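Local coordinates for OmpT protein (Vibrio cholerae serotype O1, PDB 6EHD), which probably forms a diffusion channel, as a general porin, that lets ions and small solutes cross the outer membrane of the bacterium, at residues 87-92 / 112-117; 104-109 / 295-300; 144-149 / 169-174; 189-194 / 220-225. The protein carries 1 engineered substitution. All coordinates share one frame; numbering follows the deposited sequence.

Contact 1 of 4, residues 87-92 / 112-117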
# COMPACT_ATOMS: atom_id res chain seq x y z
N GLN A 87 -4.15 -0.09 -12.37
CA GLN A 87 -2.86 -0.27 -11.69
C GLN A 87 -2.94 0.15 -10.21
O GLN A 87 -3.75 1.01 -9.84
CB GLN A 87 -1.80 0.65 -12.41
CG GLN A 87 -1.51 0.21 -13.84
CD GLN A 87 -0.61 1.11 -14.60
OE1 GLN A 87 0.63 0.90 -14.65
NE2 GLN A 87 -1.23 2.15 -15.29
N TRP A 88 -2.02 -0.37 -9.41
CA TRP A 88 -1.83 0.21 -8.03
C TRP A 88 -1.29 1.66 -8.17
O TRP A 88 -0.59 1.95 -9.18
CB TRP A 88 -0.91 -0.64 -7.18
CG TRP A 88 -1.28 -2.10 -7.11
CD1 TRP A 88 -0.46 -3.14 -7.44
CD2 TRP A 88 -2.57 -2.66 -6.91
NE1 TRP A 88 -1.14 -4.31 -7.35
CE2 TRP A 88 -2.44 -4.04 -7.03
CE3 TRP A 88 -3.85 -2.11 -6.63
CZ2 TRP A 88 -3.53 -4.91 -6.89
CZ3 TRP A 88 -4.94 -2.98 -6.46
CH2 TRP A 88 -4.76 -4.36 -6.60
N THR A 89 -1.52 2.51 -7.17
CA THR A 89 -0.88 3.86 -7.18
C THR A 89 0.65 3.81 -7.04
O THR A 89 1.23 2.86 -6.47
CB THR A 89 -1.47 4.82 -6.13
OG1 THR A 89 -1.17 4.36 -4.80
CG2 THR A 89 -2.97 5.01 -6.28
N THR A 90 1.32 4.81 -7.62
CA THR A 90 2.76 5.03 -7.44
C THR A 90 3.08 5.13 -5.88
O THR A 90 4.09 4.55 -5.42
CB THR A 90 3.22 6.35 -8.13
OG1 THR A 90 2.97 6.26 -9.53
CG2 THR A 90 4.71 6.61 -7.88
N SER A 91 2.19 5.81 -5.17
CA SER A 91 2.33 5.91 -3.67
C SER A 91 2.35 4.53 -2.96
O SER A 91 3.10 4.33 -1.96
CB SER A 91 1.25 6.86 -3.08
OG SER A 91 -0.06 6.51 -3.55
N ASP A 92 1.57 3.59 -3.47
CA ASP A 92 1.53 2.18 -2.94
C ASP A 92 2.79 1.44 -3.31
O ASP A 92 3.31 0.69 -2.47
CB ASP A 92 0.32 1.46 -3.44
CG ASP A 92 0.01 0.13 -2.72
OD1 ASP A 92 -0.26 0.16 -1.52
OD2 ASP A 92 -0.05 -0.91 -3.40
N THR A 112 -6.04 7.05 1.85
CA THR A 112 -7.28 7.33 2.63
C THR A 112 -8.57 7.35 1.76
O THR A 112 -9.59 6.79 2.20
CB THR A 112 -7.14 8.65 3.40
OG1 THR A 112 -5.87 8.62 4.04
CG2 THR A 112 -8.29 8.88 4.45
N LEU A 113 -8.49 7.93 0.57
CA LEU A 113 -9.55 7.96 -0.45
C LEU A 113 -9.49 6.95 -1.60
O LEU A 113 -10.56 6.53 -2.09
CB LEU A 113 -9.67 9.39 -1.01
CG LEU A 113 -9.75 10.58 -0.05
CD1 LEU A 113 -9.84 11.93 -0.76
CD2 LEU A 113 -10.88 10.47 0.96
N SER A 114 -8.29 6.54 -2.01
CA SER A 114 -8.07 5.76 -3.24
C SER A 114 -8.09 4.26 -2.98
O SER A 114 -8.32 3.50 -3.92
CB SER A 114 -6.69 6.18 -3.87
OG SER A 114 -5.63 5.83 -2.97
N ASP A 115 -7.85 3.82 -1.72
CA ASP A 115 -7.55 2.40 -1.41
C ASP A 115 -6.40 1.84 -2.32
O ASP A 115 -6.39 0.70 -2.67
CB ASP A 115 -8.81 1.50 -1.56
CG ASP A 115 -9.93 1.88 -0.58
OD1 ASP A 115 -9.68 2.59 0.43
OD2 ASP A 115 -11.08 1.47 -0.85
N ALA A 116 -5.47 2.71 -2.73
CA ALA A 116 -4.26 2.35 -3.39
C ALA A 116 -4.47 1.89 -4.84
O ALA A 116 -3.56 1.35 -5.43
CB ALA A 116 -3.48 1.31 -2.57
N LEU A 117 -5.61 2.24 -5.45
CA LEU A 117 -5.93 1.78 -6.79
C LEU A 117 -6.61 2.90 -7.61
O LEU A 117 -7.45 3.60 -7.04
CB LEU A 117 -6.91 0.62 -6.62
CG LEU A 117 -7.73 0.03 -7.79
CD1 LEU A 117 -6.76 -0.63 -8.73
CD2 LEU A 117 -8.79 -0.96 -7.33

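Contact 2 of 4, residues 104-109 / 295-300. With C8E ((hydroxyethyloxy)tri(ethyloxy)octane), chain G.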
# COMPACT_ATOMS: atom_id res chain seq x y z
N GLY A 104 0.36 -3.30 10.47
CA GLY A 104 0.99 -1.96 10.20
C GLY A 104 0.57 -1.28 8.95
O GLY A 104 -0.26 -1.81 8.19
N GLY A 105 1.15 -0.08 8.73
CA GLY A 105 0.80 0.87 7.66
C GLY A 105 -0.02 2.06 8.14
O GLY A 105 -0.47 2.86 7.31
N THR A 106 -0.29 2.18 9.45
CA THR A 106 -1.21 3.24 9.90
C THR A 106 -0.62 4.65 9.66
O THR A 106 -1.39 5.62 9.56
CB THR A 106 -1.59 3.21 11.39
OG1 THR A 106 -0.43 3.34 12.23
CG2 THR A 106 -2.27 1.80 11.69
N GLY A 107 0.71 4.74 9.62
CA GLY A 107 1.43 6.04 9.44
C GLY A 107 1.62 6.45 7.97
O GLY A 107 2.26 7.49 7.67
N LEU A 108 1.10 5.64 7.00
CA LEU A 108 1.29 5.92 5.60
C LEU A 108 -0.04 6.42 5.08
O LEU A 108 -1.06 5.74 5.23
CB LEU A 108 1.85 4.69 4.84
CG LEU A 108 3.09 4.06 5.47
CD1 LEU A 108 3.53 2.82 4.68
CD2 LEU A 108 4.34 4.99 5.62
N ARG A 109 -0.07 7.70 4.65
CA ARG A 109 -1.36 8.40 4.55
C ARG A 109 -1.86 8.68 3.09
O ARG A 109 -2.74 9.51 2.89
CB ARG A 109 -1.28 9.74 5.31
CG ARG A 109 -0.80 9.65 6.75
CD ARG A 109 -1.50 8.56 7.60
NE ARG A 109 -2.98 8.73 7.59
CZ ARG A 109 -3.89 7.77 7.45
NH1 ARG A 109 -3.57 6.48 7.38
NH2 ARG A 109 -5.21 8.10 7.42
N LEU A 295 -8.03 7.46 10.71
CA LEU A 295 -8.98 7.86 9.66
C LEU A 295 -9.10 6.85 8.50
O LEU A 295 -9.84 7.09 7.56
CB LEU A 295 -8.76 9.28 9.15
CG LEU A 295 -8.72 10.29 10.31
CD1 LEU A 295 -8.45 11.68 9.74
CD2 LEU A 295 -9.99 10.23 11.14
N GLY A 296 -8.32 5.75 8.54
CA GLY A 296 -8.37 4.69 7.50
C GLY A 296 -6.93 4.38 7.05
O GLY A 296 -6.13 5.31 6.95
N TYR A 297 -6.59 3.12 6.79
CA TYR A 297 -5.25 2.76 6.22
C TYR A 297 -5.33 1.44 5.47
O TYR A 297 -6.31 0.70 5.64
CB TYR A 297 -4.20 2.75 7.34
CG TYR A 297 -4.17 1.51 8.30
CD1 TYR A 297 -5.09 1.39 9.37
CD2 TYR A 297 -3.27 0.44 8.09
CE1 TYR A 297 -5.12 0.28 10.22
CE2 TYR A 297 -3.24 -0.60 8.96
CZ TYR A 297 -4.19 -0.74 10.00
OH TYR A 297 -4.13 -1.79 10.87
N THR A 298 -4.25 1.15 4.72
CA THR A 298 -4.09 -0.08 3.96
C THR A 298 -2.82 -0.81 4.40
O THR A 298 -1.80 -0.18 4.61
CB THR A 298 -4.06 0.27 2.39
OG1 THR A 298 -3.12 -0.52 1.68
CG2 THR A 298 -3.74 1.67 2.09
N ASN A 299 -2.92 -2.09 4.78
CA ASN A 299 -1.74 -2.90 5.10
C ASN A 299 -1.32 -3.53 3.78
O ASN A 299 -2.09 -4.42 3.24
CB ASN A 299 -2.09 -3.97 6.14
CG ASN A 299 -0.93 -4.89 6.43
OD1 ASN A 299 -0.93 -6.09 5.98
ND2 ASN A 299 0.09 -4.39 7.15
N LYS A 300 -0.16 -3.12 3.24
CA LYS A 300 0.31 -3.64 1.95
C LYS A 300 0.55 -5.16 2.00
O LYS A 300 0.25 -5.89 1.05
CB LYS A 300 1.56 -2.92 1.46
CG LYS A 300 1.97 -3.25 0.03
CD LYS A 300 3.08 -2.35 -0.49
CE LYS A 300 3.55 -2.69 -1.87
NZ LYS A 300 4.69 -1.86 -2.24
C11 C8E G . 9.11 -7.01 4.53
O12 C8E G . 7.99 -7.91 4.32
C13 C8E G . 6.72 -7.21 4.44
C14 C8E G . 5.55 -8.08 4.02
O15 C8E G . 5.73 -8.27 2.60
C16 C8E G . 5.26 -9.44 2.00
C17 C8E G . 3.86 -9.10 1.78
O18 C8E G . 3.42 -9.31 0.44
C19 C8E G . 2.05 -9.22 0.02
C20 C8E G . 1.07 -8.25 -0.75
O21 C8E G . -0.44 -8.45 -0.68
O HOH W 1 -1.45 2.65 4.72

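Contact 3 of 4, residues 144-149 / 169-174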
# COMPACT_ATOMS: atom_id res chain seq x y z
N ALA A 144 -16.44 10.21 -13.25
CA ALA A 144 -16.76 8.80 -12.89
C ALA A 144 -15.60 8.11 -12.11
O ALA A 144 -15.79 7.04 -11.49
CB ALA A 144 -17.09 8.01 -14.15
N LYS A 145 -14.41 8.70 -12.17
CA LYS A 145 -13.22 8.17 -11.45
C LYS A 145 -12.59 9.34 -10.71
O LYS A 145 -12.79 10.49 -11.07
CB LYS A 145 -12.22 7.59 -12.46
CG LYS A 145 -12.66 6.32 -13.15
CD LYS A 145 -11.57 5.91 -14.12
CE LYS A 145 -11.76 4.53 -14.73
NZ LYS A 145 -13.12 4.31 -15.23
N GLN A 146 -11.81 9.07 -9.66
CA GLN A 146 -11.11 10.15 -8.92
C GLN A 146 -10.06 10.90 -9.72
O GLN A 146 -9.50 10.39 -10.72
CB GLN A 146 -10.48 9.53 -7.65
CG GLN A 146 -11.47 8.90 -6.68
CD GLN A 146 -10.78 8.15 -5.52
OE1 GLN A 146 -9.56 7.92 -5.56
NE2 GLN A 146 -11.56 7.76 -4.49
N GLU A 147 -9.73 12.11 -9.27
CA GLU A 147 -8.52 12.79 -9.74
C GLU A 147 -7.29 12.26 -8.95
O GLU A 147 -7.40 12.08 -7.71
CB GLU A 147 -8.58 14.31 -9.53
CG GLU A 147 -9.82 14.98 -10.18
CD GLU A 147 -9.87 16.50 -9.99
OE1 GLU A 147 -8.90 17.13 -9.49
OE2 GLU A 147 -10.92 17.07 -10.31
N LEU A 148 -6.16 12.15 -9.62
CA LEU A 148 -4.88 11.69 -9.00
C LEU A 148 -3.67 12.20 -9.75
O LEU A 148 -3.55 12.10 -10.98
CB LEU A 148 -4.85 10.15 -8.93
CG LEU A 148 -3.65 9.44 -8.31
CD1 LEU A 148 -3.63 9.67 -6.80
CD2 LEU A 148 -3.67 7.98 -8.61
N ALA A 149 -2.70 12.71 -8.99
CA ALA A 149 -1.44 13.08 -9.52
C ALA A 149 -0.36 12.87 -8.40
O ALA A 149 -0.55 13.39 -7.26
CB ALA A 149 -1.46 14.56 -9.97
N ASN A 169 -5.16 13.61 -4.31
CA ASN A 169 -6.19 12.63 -4.69
C ASN A 169 -7.56 13.27 -4.32
O ASN A 169 -7.74 13.71 -3.18
CB ASN A 169 -5.97 11.30 -3.97
CG ASN A 169 -6.99 10.21 -4.26
OD1 ASN A 169 -7.22 9.40 -3.35
ND2 ASN A 169 -7.54 10.07 -5.55
N ARG A 170 -8.46 13.41 -5.30
CA ARG A 170 -9.80 14.06 -5.06
C ARG A 170 -10.92 13.15 -5.43
O ARG A 170 -10.89 12.55 -6.51
CB ARG A 170 -9.95 15.37 -5.89
CG ARG A 170 -11.21 16.18 -5.52
CD ARG A 170 -11.16 17.60 -6.10
NE ARG A 170 -12.46 18.27 -5.95
CZ ARG A 170 -12.77 19.44 -6.52
NH1 ARG A 170 -11.89 20.09 -7.30
NH2 ARG A 170 -13.97 19.97 -6.31
N ASP A 171 -11.91 13.03 -4.55
CA ASP A 171 -13.11 12.26 -4.83
C ASP A 171 -14.34 13.19 -4.59
O ASP A 171 -14.63 13.58 -3.45
CB ASP A 171 -13.26 11.05 -3.94
CG ASP A 171 -14.45 10.13 -4.39
OD1 ASP A 171 -15.52 10.64 -4.74
OD2 ASP A 171 -14.30 8.92 -4.41
N LYS A 172 -15.05 13.51 -5.67
CA LYS A 172 -16.14 14.51 -5.61
C LYS A 172 -17.42 13.99 -4.97
O LYS A 172 -18.28 14.78 -4.65
CB LYS A 172 -16.42 15.06 -7.02
CG LYS A 172 -15.36 16.04 -7.50
CD LYS A 172 -15.50 16.31 -9.00
CE LYS A 172 -14.46 17.29 -9.47
NZ LYS A 172 -14.72 17.75 -10.87
N ALA A 173 -17.53 12.68 -4.75
CA ALA A 173 -18.67 12.10 -4.06
C ALA A 173 -18.26 10.97 -3.14
O ALA A 173 -18.70 9.83 -3.28
CB ALA A 173 -19.69 11.61 -5.08
N PHE A 174 -17.43 11.29 -2.15
CA PHE A 174 -16.89 10.27 -1.25
C PHE A 174 -17.90 9.97 -0.11
O PHE A 174 -18.32 10.89 0.60
CB PHE A 174 -15.55 10.75 -0.64
CG PHE A 174 -14.83 9.70 0.14
CD1 PHE A 174 -14.15 8.67 -0.51
CD2 PHE A 174 -14.83 9.73 1.53
CE1 PHE A 174 -13.49 7.69 0.24
CE2 PHE A 174 -14.12 8.77 2.26
CZ PHE A 174 -13.46 7.74 1.61
O HOH W 2 -9.09 19.75 -8.12

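Contact 4 of 4, residues 189-194 / 220-225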
# COMPACT_ATOMS: atom_id res chain seq x y z
N LYS A 189 -22.18 12.25 2.19
CA LYS A 189 -21.21 12.31 1.09
C LYS A 189 -20.62 13.69 0.98
O LYS A 189 -21.29 14.66 1.30
CB LYS A 189 -21.82 11.89 -0.25
CG LYS A 189 -22.54 10.55 -0.15
CD LYS A 189 -22.46 9.72 -1.41
CE LYS A 189 -23.14 8.38 -1.19
NZ LYS A 189 -22.57 7.33 -2.08
N ALA A 190 -19.35 13.78 0.56
CA ALA A 190 -18.64 15.02 0.47
C ALA A 190 -17.64 14.99 -0.67
O ALA A 190 -17.26 13.91 -1.13
CB ALA A 190 -17.97 15.29 1.79
N ASP A 191 -17.32 16.18 -1.16
CA ASP A 191 -16.25 16.43 -2.11
C ASP A 191 -14.94 16.64 -1.29
O ASP A 191 -14.73 17.70 -0.68
CB ASP A 191 -16.62 17.65 -2.99
CG ASP A 191 -15.61 17.99 -4.08
OD1 ASP A 191 -14.45 17.44 -4.15
OD2 ASP A 191 -15.95 18.88 -4.89
N VAL A 192 -14.09 15.59 -1.25
CA VAL A 192 -12.90 15.57 -0.35
C VAL A 192 -11.61 15.40 -1.19
O VAL A 192 -11.59 14.63 -2.16
CB VAL A 192 -13.06 14.52 0.75
CG1 VAL A 192 -13.38 13.15 0.20
CG2 VAL A 192 -11.81 14.44 1.66
N THR A 193 -10.62 16.22 -0.86
CA THR A 193 -9.26 16.18 -1.43
C THR A 193 -8.27 15.73 -0.31
O THR A 193 -8.35 16.24 0.83
CB THR A 193 -8.85 17.58 -1.96
OG1 THR A 193 -9.76 17.97 -3.01
CG2 THR A 193 -7.50 17.57 -2.63
N ASN A 194 -7.38 14.79 -0.64
CA ASN A 194 -6.29 14.35 0.28
C ASN A 194 -5.01 14.75 -0.39
O ASN A 194 -4.80 14.31 -1.51
CB ASN A 194 -6.38 12.82 0.42
CG ASN A 194 -5.39 12.26 1.46
OD1 ASN A 194 -4.99 12.97 2.37
ND2 ASN A 194 -5.03 10.93 1.31
N ASP A 220 -9.29 18.28 2.96
CA ASP A 220 -10.27 19.42 2.90
C ASP A 220 -11.51 19.10 2.09
O ASP A 220 -11.49 18.29 1.13
CB ASP A 220 -9.69 20.81 2.56
CG ASP A 220 -8.61 20.78 1.58
OD1 ASP A 220 -8.91 20.38 0.44
OD2 ASP A 220 -7.46 21.18 1.92
N VAL A 221 -12.62 19.73 2.53
CA VAL A 221 -13.95 19.48 1.99
C VAL A 221 -14.33 20.69 1.14
O VAL A 221 -14.26 21.83 1.63
CB VAL A 221 -14.96 19.19 3.13
CG1 VAL A 221 -16.31 18.76 2.57
CG2 VAL A 221 -14.42 18.08 4.02
N GLU A 222 -14.69 20.47 -0.12
CA GLU A 222 -14.96 21.57 -1.10
C GLU A 222 -15.89 22.76 -0.68
O GLU A 222 -15.55 23.93 -0.98
CB GLU A 222 -15.45 20.97 -2.42
CG GLU A 222 -15.96 21.95 -3.49
CD GLU A 222 -14.93 22.94 -4.00
OE1 GLU A 222 -15.33 23.85 -4.78
OE2 GLU A 222 -13.74 22.84 -3.66
N ASN A 223 -17.04 22.51 -0.06
CA ASN A 223 -17.98 23.67 0.25
C ASN A 223 -18.24 23.74 1.74
O ASN A 223 -19.39 23.68 2.19
CB ASN A 223 -19.31 23.58 -0.53
CG ASN A 223 -19.31 24.41 -1.80
OD1 ASN A 223 -19.44 23.87 -2.89
ND2 ASN A 223 -19.18 25.74 -1.66
N ASN A 224 -17.16 23.83 2.50
CA ASN A 224 -17.21 23.55 3.94
C ASN A 224 -15.96 24.15 4.53
O ASN A 224 -14.90 24.14 3.88
CB ASN A 224 -17.26 22.05 4.12
CG ASN A 224 -17.77 21.62 5.46
OD1 ASN A 224 -17.17 21.90 6.49
ND2 ASN A 224 -18.86 20.85 5.45
N PRO A 225 -16.06 24.73 5.73
CA PRO A 225 -14.83 25.21 6.35
C PRO A 225 -13.90 24.07 6.97
O PRO A 225 -12.80 24.36 7.36
CB PRO A 225 -15.35 26.16 7.45
CG PRO A 225 -16.72 25.64 7.80
CD PRO A 225 -17.27 25.05 6.54

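Contact 1 of 4, residues 87-92 / 112-117
Trp88 and Leu117 form an antiparallel, non-hydrogen-bonded pair, and their side chains diverge at the root yet still meet further out. The Leu117 methyl CD1 lies 3.7 Å from Trp88 CZ3, approaching the six-membered ring at a slant, and the same methyl touches Gln87 O. Trp88 CG, anti to its own carbonyl carbon (chi1 -52°), sets the indole where Ala116 O sits at its rim, close to the ring plane. Thr89 N donates to Ala116 O at 2.9 Å, the one hydrogen bond between the segments, with the donor well above the carbonyl plane. Trp88 CA lies 3.3 Å from Ala116 O in a CH...O contact.

Thr89 points its CB toward 112-117 and lays CG2 against the Ala116 carbonyl. Its OG1 donates to Ser91 OG. Ala116 CB, in turn, faces the Asp92 carboxylate, with OD1 3.6 Å away. That OD1 is hydrogen-bonded to Tyr110, and OD2 to a bound MES molecule.

Residues 114-117 make a type I' turn, leading into the two-stranded pair 87-88/117-118. Thr89 is the N-cap of helix 90-94, and its side chain also packs on Leu148 and Glu150 of strand 147-157.

Contact 2 of 4, residues 104-109 / 295-300
Arg109 reaches Gly296 O with both terminal nitrogens: NH1 lies 2.8 Å and NH2 3.0 Å from this one oxygen, which sits at the edge of the guanidinium, 4° out of its plane. Bends at chi2 and chi3 bring the chain, which starts out away from 295-300, back toward it. NE forms a salt bridge with Glu230, and NH1 also makes a weak bond to Thr106 O within its own loop.

At the other end of the contact, Asn299 ND2 donates to Gly104 O at 2.8 Å, in a nearly straight bond (171°). The oxygen lies in the amide plane, whereas the donor stands above the plane of the carbonyl. ND2 also makes a weak bond to Ser100 OG, and Asn299 OD1 is taken up by Ser302. Between the arginine and the asparagine, a water donates to Gly105 O and accepts from Thr298 N, 3.2 Å away.

Thr106 CG2 sits over the centre of the Tyr297 ring, 3.5 Å from the centroid, a CH-pi contact. Thr106 OG1 bonds to Glu252, Tyr297 OH makes a weak bond to Phe103 O, and Gly104 O also touches the ring's edge at CE2. At Gly105's positive phi (103°) a CB would jam against the preceding carbonyl O and also clash with Thr298 O.

The loop 104-109 follows helix 90-94 and is folded into the barrel, where Leu108 packs on strand 208-221, a placement consistent with the constriction of a general porin. Strand 293-299 is the middle one of a three-stranded antiparallel sheet, between 304-307 and 309-311.

Contact 3 of 4, residues 144-149 / 169-174
Glu147 and Arg170 are joined by two backbone bonds, Glu147 N to Arg170 O and Arg170 N to Glu147 O, the latter 2.9 Å long. They form an antiparallel hydrogen-bonded pair beside the non-hydrogen-bonded Leu148 and Asn169.

Amide side chains extend this pattern. With its CG anti to the backbone N (chi1 179°), Asn169 carries its amide across to 144-149, where ND2 gives its two bonds to Gln146 OE1 and Glu147 O, each at 3.0 Å. Glu147 O accepts twice, ND2 and Arg170 N reaching it from opposite faces of its plane. Gln146 NE2 donates to Asp171 OD2, which it meets on the anti side, and also to Leu113 O. The amide planes of Gln146 and Asn169 are turned 59° apart. Asp171 OD1 accepts from Ala173 N, closing an Asx turn.

The paired backbones belong to one hairpin of the porin barrel, strands 147-157 and 160-171; within it 147-149 and 169-171 run antiparallel (179°), axes 4.8 Å apart at closest approach.

Charged groups gather on the face carrying Glu147 and Arg170, whose side chains lie side by side. Glu147 OE2 makes a long salt bridge to Lys172 NZ (3.9 Å), while a water links Glu147 OE1 to Arg170 NH1. Lys172 CE lies over the centre of the guanidinium. Lys172 NZ is bonded to Asn143, and Arg170 has a stronger partner in Asp191 of the neighbouring strand 184-205.

Contact 4 of 4, residues 189-194 / 220-225
Asp191 lies alongside Glu222, the two side chains pointing the same way. From the root, Asp191 CB meets Glu222 CB at 3.6 Å. CG, anti to the backbone N (chi1 -177°), comes closer to that same carbon. At the tip, OD2 rests against the Glu222 methylenes, 3.3 Å from CB and 3.4 Å from CG, while OD1 stays further off. A bend at chi2 (62°) turns the glutamate chain, and its end leads away from 189-194; the nearest carboxylate oxygens, Asp191 OD2 and Glu222 OE2, are still 4.7 Å apart. These like charges share a partner: Arg170 NH2 makes a salt bridge to Asp191 OD2 and a long, weak ion pair with Glu222 OE2, which would be expected to ease their repulsion.

The backbones themselves are joined directly. Glu222 N donates to Asp191 O at 2.8 Å. Thr193 and Asp220 exchange two bonds as a hydrogen-bonded pair, Thr193 N to Asp220 O at 3.0 Å and Asp220 N to Thr193 O. On the face carrying Val192 and Val221, the apolar touch is Ala190 CB against Val221 CG1, 3.9 Å away.

Past Val221 the second strand gives way to a loop, with Glu222 its first residue. Paired neighbours of this kind, antiparallel strands 184-205 and 208-221 joined as a hairpin, are the repeating element of the porin beta barrel.

Along the chain, contact 1 closes before contact 3 opens, and contact 3 before contact 4; contact 2 spans these later contacts and crosses contact 1. Contacts 3 and 4 lie in adjoining hairpins of the barrel wall, their centres about 11 Å apart, and meet where strands 160-171 and 184-205 run side by side. Contacts 1 and 2, also about 11 Å centre to centre, lie nearer the centre of the molecule; both use the chain between helix 90-94 and strand 117-118, which packs on 87-92 in contact 1 and on strand 293-299 in contact 2. Leu113 links contact 1 to the wall at contacts 3 and 4. Both inner contacts bring chain into the barrel interior, consistent with narrowing the channel.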